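Local coordinates for oxidoreductase, short chain dehydrogenase/reductase family protein (Bifidobacterium adolescentis L2-32, PDB 6OW4), which is an NADH-dependent 20beta-hydroxysteroid dehydrogenase of the short-chain dehydrogenase/reductase family, probably interconverting 20-keto and 20beta-hydroxy groups of steroids, at residues 110-115 and 163-168. Numbering follows the deposited sequence.
Sequences ELKTQL and AHEIMR
Lys112 sets CG opposite its backbone N (chi1 -171°); the extended chain carries CE across to Glu165, and the bend at chi4 (-59°) brings NZ against Ile166 CG1. Glu165 holds CG beside its own backbone N and then stretches out, meeting the lysine chain at about a right angle. There Glu165 OE1 lies 3.1 Å from Lys112 CE, so the carboxylate touches the methylene next to the ammonium, while NZ itself stands 4.3 Å from Glu165 OE1, too long for a salt bridge. The charge of Lys112 is paired instead with Glu169, one turn further along helix 142-170, and Glu165 OE2 with Arg161. Ile166 runs antiparallel to the lysine chain: its CG1 comes 3.9 Å from Lys112 NZ, and its CD1 reaches 4.3 Å from Leu115 CB. Were Lys112 an alanine, Glu169 would probably lose this salt bridge and the flank of Ile166 its methylene cover. Helices 105-119 and 142-170 follow strands 96-99 and 124-127 of the Rossmann sheet and, by the usual right-handed crossovers, pack side by side on one face of it; their segments here run at 42°, axes 10.8 Å apart, with side chains filling the space between. Leu115 also rests on Leu98 of strand 96-99. Lys112 thus does double duty: its methylenes make much of the contact, and its ammonium, with Arg161, probably favours the charged form of both glutamates, acting on Glu165 only at longer range.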
ATOM      1  N   GLU F 110     -30.191 -13.621 -17.003  1.00 48.06           N
ATOM      2  CA  GLU F 110     -31.324 -14.464 -16.532  1.00 50.51           C
ATOM      3  C   GLU F 110     -31.206 -14.690 -15.018  1.00 48.47           C
ATOM      4  O   GLU F 110     -32.261 -14.784 -14.363  1.00 49.11           O
ATOM      5  CB  GLU F 110     -31.371 -15.785 -17.303  1.00 52.77           C
ATOM      6  CG  GLU F 110     -32.608 -16.625 -17.010  1.00 56.16           C
ATOM      7  CD  GLU F 110     -33.945 -15.937 -17.239  1.00 58.33           C
ATOM      8  OE1 GLU F 110     -34.024 -15.070 -18.133  1.00 65.18           O
ATOM      9  OE2 GLU F 110     -34.908 -16.269 -16.521  1.00 62.20           O
ATOM     10  N   LEU F 111     -29.983 -14.773 -14.483  1.00 46.35           N
ATOM     11  CA  LEU F 111     -29.723 -14.887 -13.019  1.00 46.65           C
ATOM     12  C   LEU F 111     -30.296 -13.654 -12.309  1.00 46.38           C
ATOM     13  O   LEU F 111     -30.969 -13.831 -11.274  1.00 47.52           O
ATOM     14  CB  LEU F 111     -28.218 -15.013 -12.761  1.00 45.95           C
ATOM     15  CG  LEU F 111     -27.814 -15.158 -11.292  1.00 44.89           C
ATOM     16  CD1 LEU F 111     -28.271 -16.497 -10.730  1.00 46.17           C
ATOM     17  CD2 LEU F 111     -26.312 -14.992 -11.120  1.00 43.14           C
ATOM     18  N   LYS F 112     -30.023 -12.461 -12.848  1.00 44.84           N
ATOM     19  CA  LYS F 112     -30.561 -11.161 -12.362  1.00 43.95           C
ATOM     20  C   LYS F 112     -32.083 -11.272 -12.215  1.00 44.95           C
ATOM     21  O   LYS F 112     -32.601 -10.893 -11.148  1.00 44.21           O
ATOM     22  CB  LYS F 112     -30.185 -10.033 -13.328  1.00 43.60           C
ATOM     23  CG  LYS F 112     -30.486  -8.623 -12.832  1.00 43.56           C
ATOM     24  CD  LYS F 112     -30.211  -7.547 -13.866  1.00 43.40           C
ATOM     25  CE  LYS F 112     -30.185  -6.148 -13.286  1.00 42.40           C
ATOM     26  NZ  LYS F 112     -31.465  -5.794 -12.629  1.00 42.71           N
ATOM     27  N   THR F 113     -32.761 -11.789 -13.244  1.00 45.58           N
ATOM     28  CA  THR F 113     -34.237 -11.966 -13.296  1.00 47.33           C
ATOM     29  C   THR F 113     -34.688 -12.884 -12.153  1.00 47.56           C
ATOM     30  O   THR F 113     -35.657 -12.516 -11.458  1.00 49.88           O
ATOM     31  CB  THR F 113     -34.679 -12.505 -14.663  1.00 47.59           C
ATOM     32  OG1 THR F 113     -34.299 -11.530 -15.634  1.00 49.80           O
ATOM     33  CG2 THR F 113     -36.165 -12.773 -14.757  1.00 47.96           C
ATOM     34  N   GLN F 114     -34.010 -14.021 -11.966  1.00 46.75           N
ATOM     35  CA  GLN F 114     -34.427 -15.091 -11.016  1.00 47.93           C
ATOM     36  C   GLN F 114     -34.109 -14.675  -9.575  1.00 47.30           C
ATOM     37  O   GLN F 114     -34.913 -15.011  -8.683  1.00 47.47           O
ATOM     38  CB  GLN F 114     -33.771 -16.423 -11.387  1.00 48.39           C
ATOM     39  CG  GLN F 114     -34.336 -17.034 -12.662  1.00 49.17           C
ATOM     40  CD  GLN F 114     -35.844 -16.990 -12.679  1.00 51.68           C
ATOM     41  OE1 GLN F 114     -36.507 -17.521 -11.791  1.00 52.16           O
ATOM     42  NE2 GLN F 114     -36.397 -16.332 -13.685  1.00 51.59           N
ATOM     43  N   LEU F 115     -32.989 -13.977  -9.355  1.00 45.63           N
ATOM     44  CA  LEU F 115     -32.615 -13.412  -8.031  1.00 44.76           C
ATOM     45  C   LEU F 115     -33.752 -12.516  -7.526  1.00 46.13           C
ATOM     46  O   LEU F 115     -34.165 -12.693  -6.368  1.00 48.17           O
ATOM     47  CB  LEU F 115     -31.304 -12.627  -8.152  1.00 42.59           C
ATOM     48  CG  LEU F 115     -30.027 -13.467  -8.161  1.00 41.05           C
ATOM     49  CD1 LEU F 115     -28.824 -12.617  -8.533  1.00 39.64           C
ATOM     50  CD2 LEU F 115     -29.804 -14.145  -6.817  1.00 40.06           C
ATOM     51  N   ALA F 163     -25.749  -7.133  -9.084  1.00 32.81           N
ATOM     52  CA  ALA F 163     -25.965  -7.010  -7.623  1.00 32.75           C
ATOM     53  C   ALA F 163     -26.337  -5.564  -7.271  1.00 32.74           C
ATOM     54  O   ALA F 163     -27.416  -5.362  -6.675  1.00 33.29           O
ATOM     55  CB  ALA F 163     -24.740  -7.467  -6.872  1.00 32.95           C
ATOM     56  N   HIS F 164     -25.490  -4.597  -7.636  1.00 31.84           N
ATOM     57  CA  HIS F 164     -25.689  -3.155  -7.315  1.00 32.08           C
ATOM     58  C   HIS F 164     -26.718  -2.537  -8.270  1.00 33.01           C
ATOM     59  O   HIS F 164     -27.269  -1.474  -7.921  1.00 34.36           O
ATOM     60  CB  HIS F 164     -24.348  -2.402  -7.263  1.00 30.61           C
ATOM     61  CG  HIS F 164     -23.663  -2.208  -8.573  1.00 30.03           C
ATOM     62  ND1 HIS F 164     -24.165  -1.379  -9.556  1.00 30.26           N
ATOM     63  CD2 HIS F 164     -22.492  -2.687  -9.046  1.00 29.31           C
ATOM     64  CE1 HIS F 164     -23.347  -1.377 -10.588  1.00 29.23           C
ATOM     65  NE2 HIS F 164     -22.311  -2.171 -10.300  1.00 29.19           N
ATOM     66  N   GLU F 165     -26.982  -3.178  -9.415  1.00 33.45           N
ATOM     67  CA  GLU F 165     -28.089  -2.807 -10.340  1.00 34.01           C
ATOM     68  C   GLU F 165     -29.430  -3.027  -9.629  1.00 34.48           C
ATOM     69  O   GLU F 165     -30.245  -2.084  -9.609  1.00 35.93           O
ATOM     70  CB  GLU F 165     -28.019  -3.613 -11.640  1.00 35.10           C
ATOM     71  CG  GLU F 165     -27.150  -2.969 -12.708  1.00 35.11           C
ATOM     72  CD  GLU F 165     -26.940  -3.800 -13.964  1.00 34.66           C
ATOM     73  OE1 GLU F 165     -27.469  -4.928 -14.027  1.00 34.21           O
ATOM     74  OE2 GLU F 165     -26.246  -3.316 -14.880  1.00 34.25           O
ATOM     75  N   ILE F 166     -29.640  -4.223  -9.069  1.00 33.78           N
ATOM     76  CA  ILE F 166     -30.877  -4.619  -8.330  1.00 34.86           C
ATOM     77  C   ILE F 166     -31.104  -3.638  -7.174  1.00 35.33           C
ATOM     78  O   ILE F 166     -32.247  -3.169  -7.016  1.00 36.64           O
ATOM     79  CB  ILE F 166     -30.784  -6.079  -7.834  1.00 35.60           C
ATOM     80  CG1 ILE F 166     -30.871  -7.076  -8.993  1.00 35.92           C
ATOM     81  CG2 ILE F 166     -31.840  -6.365  -6.775  1.00 36.07           C
ATOM     82  CD1 ILE F 166     -30.295  -8.442  -8.683  1.00 35.68           C
ATOM     83  N   MET F 167     -30.048  -3.352  -6.404  1.00 34.78           N
ATOM     84  CA  MET F 167     -30.088  -2.514  -5.175  1.00 34.12           C
ATOM     85  C   MET F 167     -30.652  -1.130  -5.507  1.00 32.85           C
ATOM     86  O   MET F 167     -31.614  -0.709  -4.835  1.00 31.99           O
ATOM     87  CB  MET F 167     -28.688  -2.363  -4.575  1.00 33.86           C
ATOM     88  CG  MET F 167     -28.192  -3.623  -3.896  1.00 34.25           C
ATOM     89  SD  MET F 167     -26.429  -3.549  -3.509  1.00 33.82           S
ATOM     90  CE  MET F 167     -26.153  -5.210  -2.896  1.00 33.34           C
ATOM     91  N   ARG F 168     -30.069  -0.454  -6.501  1.00 32.82           N
ATOM     92  CA  ARG F 168     -30.474   0.911  -6.930  1.00 34.65           C
ATOM     93  C   ARG F 168     -31.881   0.860  -7.536  1.00 36.02           C
ATOM     94  O   ARG F 168     -32.700   1.737  -7.195  1.00 37.15           O
ATOM     95  CB  ARG F 168     -29.453   1.477  -7.920  1.00 34.36           C
ATOM     96  CG  ARG F 168     -28.092   1.759  -7.300  1.00 34.40           C
ATOM     97  CD  ARG F 168     -27.124   2.311  -8.324  1.00 35.06           C
ATOM     98  NE  ARG F 168     -26.722   1.297  -9.287  1.00 34.82           N
ATOM     99  CZ  ARG F 168     -26.116   1.545 -10.444  1.00 35.13           C
ATOM    100  NH1 ARG F 168     -25.837   2.788 -10.804  1.00 36.14           N
ATOM    101  NH2 ARG F 168     -25.793   0.543 -11.243  1.00 35.30           N
TER